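Local coordinates for protein N-acetylmuramoyl-l-alanine amidase (Bartonella henselae, PDB 3NE8) that probably cleaves the amide bond between N-acetylmuramic acid and L-alanine in peptidoglycan, as a zinc-dependent amidase of the kind that remodels the cell wall during division, at residues F147-F151 against F223-R227. Where two conformers were deposited one is given. Residues are numbered along the deposited sequence.
Sequences FSINF and FAEYR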
ATOM      1  N   PHE A 147      -5.186  -4.751   0.554  1.00  9.91           N
ATOM      2  CA  PHE A 147      -4.309  -5.201  -0.521  1.00  9.40           C
ATOM      3  C   PHE A 147      -4.924  -4.955  -1.894  1.00  8.66           C
ATOM      4  O   PHE A 147      -4.233  -4.514  -2.803  1.00 10.17           O
ATOM      5  CB  PHE A 147      -3.952  -6.680  -0.355  1.00  9.29           C
ATOM      6  CG  PHE A 147      -2.963  -6.945   0.739  1.00 10.78           C
ATOM      7  CD1 PHE A 147      -1.794  -6.204   0.825  1.00 14.46           C
ATOM      8  CD2 PHE A 147      -3.183  -7.942   1.673  1.00 13.50           C
ATOM      9  CE1 PHE A 147      -0.871  -6.452   1.834  1.00 16.82           C
ATOM     10  CE2 PHE A 147      -2.263  -8.205   2.676  1.00 14.87           C
ATOM     11  CZ  PHE A 147      -1.106  -7.450   2.761  1.00 14.67           C
ATOM     12  N   SER A 148      -6.222  -5.224  -2.045  1.00 10.13           N
ATOM     13  CA  SER A 148      -6.892  -4.980  -3.325  1.00  9.51           C
ATOM     14  C   SER A 148      -6.774  -3.523  -3.746  1.00  9.39           C
ATOM     15  O   SER A 148      -6.491  -3.207  -4.905  1.00 10.39           O
ATOM     16  CB  SER A 148      -8.367  -5.361  -3.239  1.00 10.70           C
ATOM     17  OG  SER A 148      -8.505  -6.730  -2.886  1.00  9.30           O
ATOM     18  N   ILE A 149      -7.022  -2.630  -2.796  1.00 10.00           N
ATOM     19  CA  ILE A 149      -6.939  -1.182  -3.002  0.54  9.66           C
ATOM     20  C   ILE A 149      -5.516  -0.772  -3.398  1.00  9.37           C
ATOM     21  O   ILE A 149      -5.300   0.016  -4.322  1.00 10.81           O
ATOM     22  CB  ILE A 149      -7.360  -0.411  -1.709  0.54 10.75           C
ATOM     23  CG1 ILE A 149      -8.851  -0.604  -1.389  0.54 11.06           C
ATOM     24  CG2 ILE A 149      -7.051   1.075  -1.831  0.54 10.63           C
ATOM     25  CD1 ILE A 149      -9.791  -0.057  -2.444  0.54 15.04           C
ATOM     26  N   ASN A 150      -4.548  -1.292  -2.650  1.00 10.06           N
ATOM     27  CA  ASN A 150      -3.153  -0.998  -2.934  1.00 10.46           C
ATOM     28  C   ASN A 150      -2.798  -1.392  -4.360  1.00 10.91           C
ATOM     29  O   ASN A 150      -2.192  -0.616  -5.101  1.00 11.21           O
ATOM     30  CB  ASN A 150      -2.239  -1.719  -1.942  1.00 11.14           C
ATOM     31  CG  ASN A 150      -0.782  -1.535  -2.274  1.00 12.77           C
ATOM     32  OD1 ASN A 150      -0.210  -2.301  -3.025  1.00 15.45           O
ATOM     33  ND2 ASN A 150      -0.172  -0.499  -1.718  1.00 21.16           N
ATOM     34  N   PHE A 151      -3.180  -2.602  -4.763  1.00  9.98           N
ATOM     35  CA  PHE A 151      -2.867  -3.034  -6.109  1.00  8.66           C
ATOM     36  C   PHE A 151      -3.570  -2.172  -7.155  1.00  9.78           C
ATOM     37  O   PHE A 151      -2.964  -1.775  -8.157  1.00 10.70           O
ATOM     38  CB  PHE A 151      -3.200  -4.510  -6.307  1.00  9.50           C
ATOM     39  CG  PHE A 151      -2.835  -5.018  -7.674  1.00  9.30           C
ATOM     40  CD1 PHE A 151      -1.512  -5.044  -8.075  1.00  9.55           C
ATOM     41  CD2 PHE A 151      -3.815  -5.408  -8.579  1.00  9.35           C
ATOM     42  CE1 PHE A 151      -1.162  -5.493  -9.343  1.00  9.40           C
ATOM     43  CE2 PHE A 151      -3.466  -5.859  -9.850  1.00  8.49           C
ATOM     44  CZ  PHE A 151      -2.137  -5.896 -10.230  1.00  9.72           C
ATOM     45  N   PHE A 223       3.913  -5.103  -6.405  1.00 11.12           N
ATOM     46  CA  PHE A 223       3.006  -5.591  -5.377  1.00 11.27           C
ATOM     47  C   PHE A 223       3.583  -6.815  -4.662  1.00 11.29           C
ATOM     48  O   PHE A 223       3.493  -6.924  -3.435  1.00 12.31           O
ATOM     49  CB  PHE A 223       1.664  -5.903  -6.036  1.00 12.12           C
ATOM     50  CG  PHE A 223       0.572  -6.309  -5.088  1.00 10.44           C
ATOM     51  CD1 PHE A 223       0.047  -5.403  -4.174  1.00 11.28           C
ATOM     52  CD2 PHE A 223       0.023  -7.580  -5.163  1.00 12.95           C
ATOM     53  CE1 PHE A 223      -0.995  -5.771  -3.336  1.00 13.31           C
ATOM     54  CE2 PHE A 223      -1.012  -7.958  -4.328  1.00 13.13           C
ATOM     55  CZ  PHE A 223      -1.525  -7.050  -3.408  1.00 12.70           C
ATOM     56  N   ALA A 224       4.204  -7.716  -5.423  1.00 11.59           N
ATOM     57  CA  ALA A 224       4.844  -8.891  -4.842  1.00 11.09           C
ATOM     58  C   ALA A 224       5.961  -8.474  -3.887  1.00 12.60           C
ATOM     59  O   ALA A 224       6.098  -9.019  -2.788  1.00 13.27           O
ATOM     60  CB  ALA A 224       5.402  -9.778  -5.936  1.00 11.91           C
ATOM     61  N   GLU A 225       6.779  -7.520  -4.307  1.00 11.54           N
ATOM     62  CA  GLU A 225       7.887  -7.093  -3.465  0.57 13.19           C
ATOM     63  C   GLU A 225       7.377  -6.497  -2.159  1.00 14.11           C
ATOM     64  O   GLU A 225       7.953  -6.745  -1.095  1.00 14.97           O
ATOM     65  CB  GLU A 225       8.791  -6.113  -4.211  0.57 13.44           C
ATOM     66  CG  GLU A 225       9.573  -6.767  -5.341  0.57 19.10           C
ATOM     67  CD  GLU A 225      10.252  -5.767  -6.259  0.57 30.86           C
ATOM     68  OE1 GLU A 225      10.065  -4.548  -6.065  0.57 35.47           O
ATOM     69  OE2 GLU A 225      10.967  -6.206  -7.184  0.57 34.97           O
ATOM     70  N   TYR A 226       6.291  -5.739  -2.240  1.00 12.83           N
ATOM     71  CA  TYR A 226       5.647  -5.166  -1.070  1.00 13.08           C
ATOM     72  C   TYR A 226       5.099  -6.256  -0.154  1.00 14.12           C
ATOM     73  O   TYR A 226       5.397  -6.278   1.049  1.00 14.45           O
ATOM     74  CB  TYR A 226       4.531  -4.225  -1.527  1.00 13.62           C
ATOM     75  CG  TYR A 226       3.527  -3.872  -0.456  1.00 12.38           C
ATOM     76  CD1 TYR A 226       3.919  -3.236   0.709  1.00 13.13           C
ATOM     77  CD2 TYR A 226       2.184  -4.145  -0.617  1.00 13.65           C
ATOM     78  CE1 TYR A 226       3.000  -2.907   1.698  1.00 13.23           C
ATOM     79  CE2 TYR A 226       1.266  -3.816   0.358  1.00 14.58           C
ATOM     80  CZ  TYR A 226       1.679  -3.203   1.512  1.00 14.42           C
ATOM     81  OH  TYR A 226       0.738  -2.888   2.471  1.00 15.96           O
ATOM     82  N   ARG A 227       4.319  -7.171  -0.720  1.00 14.78           N
ATOM     83  CA  ARG A 227       3.695  -8.244   0.052  0.51 15.40           C
ATOM     84  C   ARG A 227       4.734  -9.063   0.809  1.00 16.15           C
ATOM     85  O   ARG A 227       4.507  -9.487   1.946  1.00 18.46           O
ATOM     86  CB  ARG A 227       2.883  -9.166  -0.862  0.51 17.42           C
ATOM     87  CG  ARG A 227       1.671  -8.511  -1.494  0.51 19.61           C
ATOM     88  CD  ARG A 227       0.552  -8.322  -0.488  0.51 22.33           C
ATOM     89  NE  ARG A 227       0.172  -9.576   0.163  0.51 21.83           N
ATOM     90  CZ  ARG A 227      -0.646 -10.480  -0.364  0.51 20.85           C
ATOM     91  NH1 ARG A 227      -1.172 -10.287  -1.570  0.51 17.07           N
ATOM     92  NH2 ARG A 227      -0.931 -11.584   0.310  0.51 20.66           N
TER
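R227 lays its guanidinium flat over the F147 ring, a cation-pi stack with CZ of R227 4.1 Å from the centroid of the F147 ring. It joins two helices, 135-161 and 206-227, that pack on one face of the mixed sheet in this zinc-dependent amidase fold; the short segments run roughly antiparallel (142°), their axes 11.4 Å apart, a wide gap that aromatic rings are large enough to fill. F223 reaches across it: CB of F151 makes a CH-pi contact over its face, 4.0 Å from the F223 ring centroid, while both phenylalanines also rest on L77 of strand 77-82. On the other flank the amphipathic Y226 suits the subunit interface, its ring touching F147 while its hydroxyl hydrogen-bonds A146 O of the second subunit. Arginine combines an aliphatic stem with a charged tip: NH1 hydrogen-bonds D76 O, and CD of R227 sits over the same face of F147, 3.3 Å from CE1 of F147.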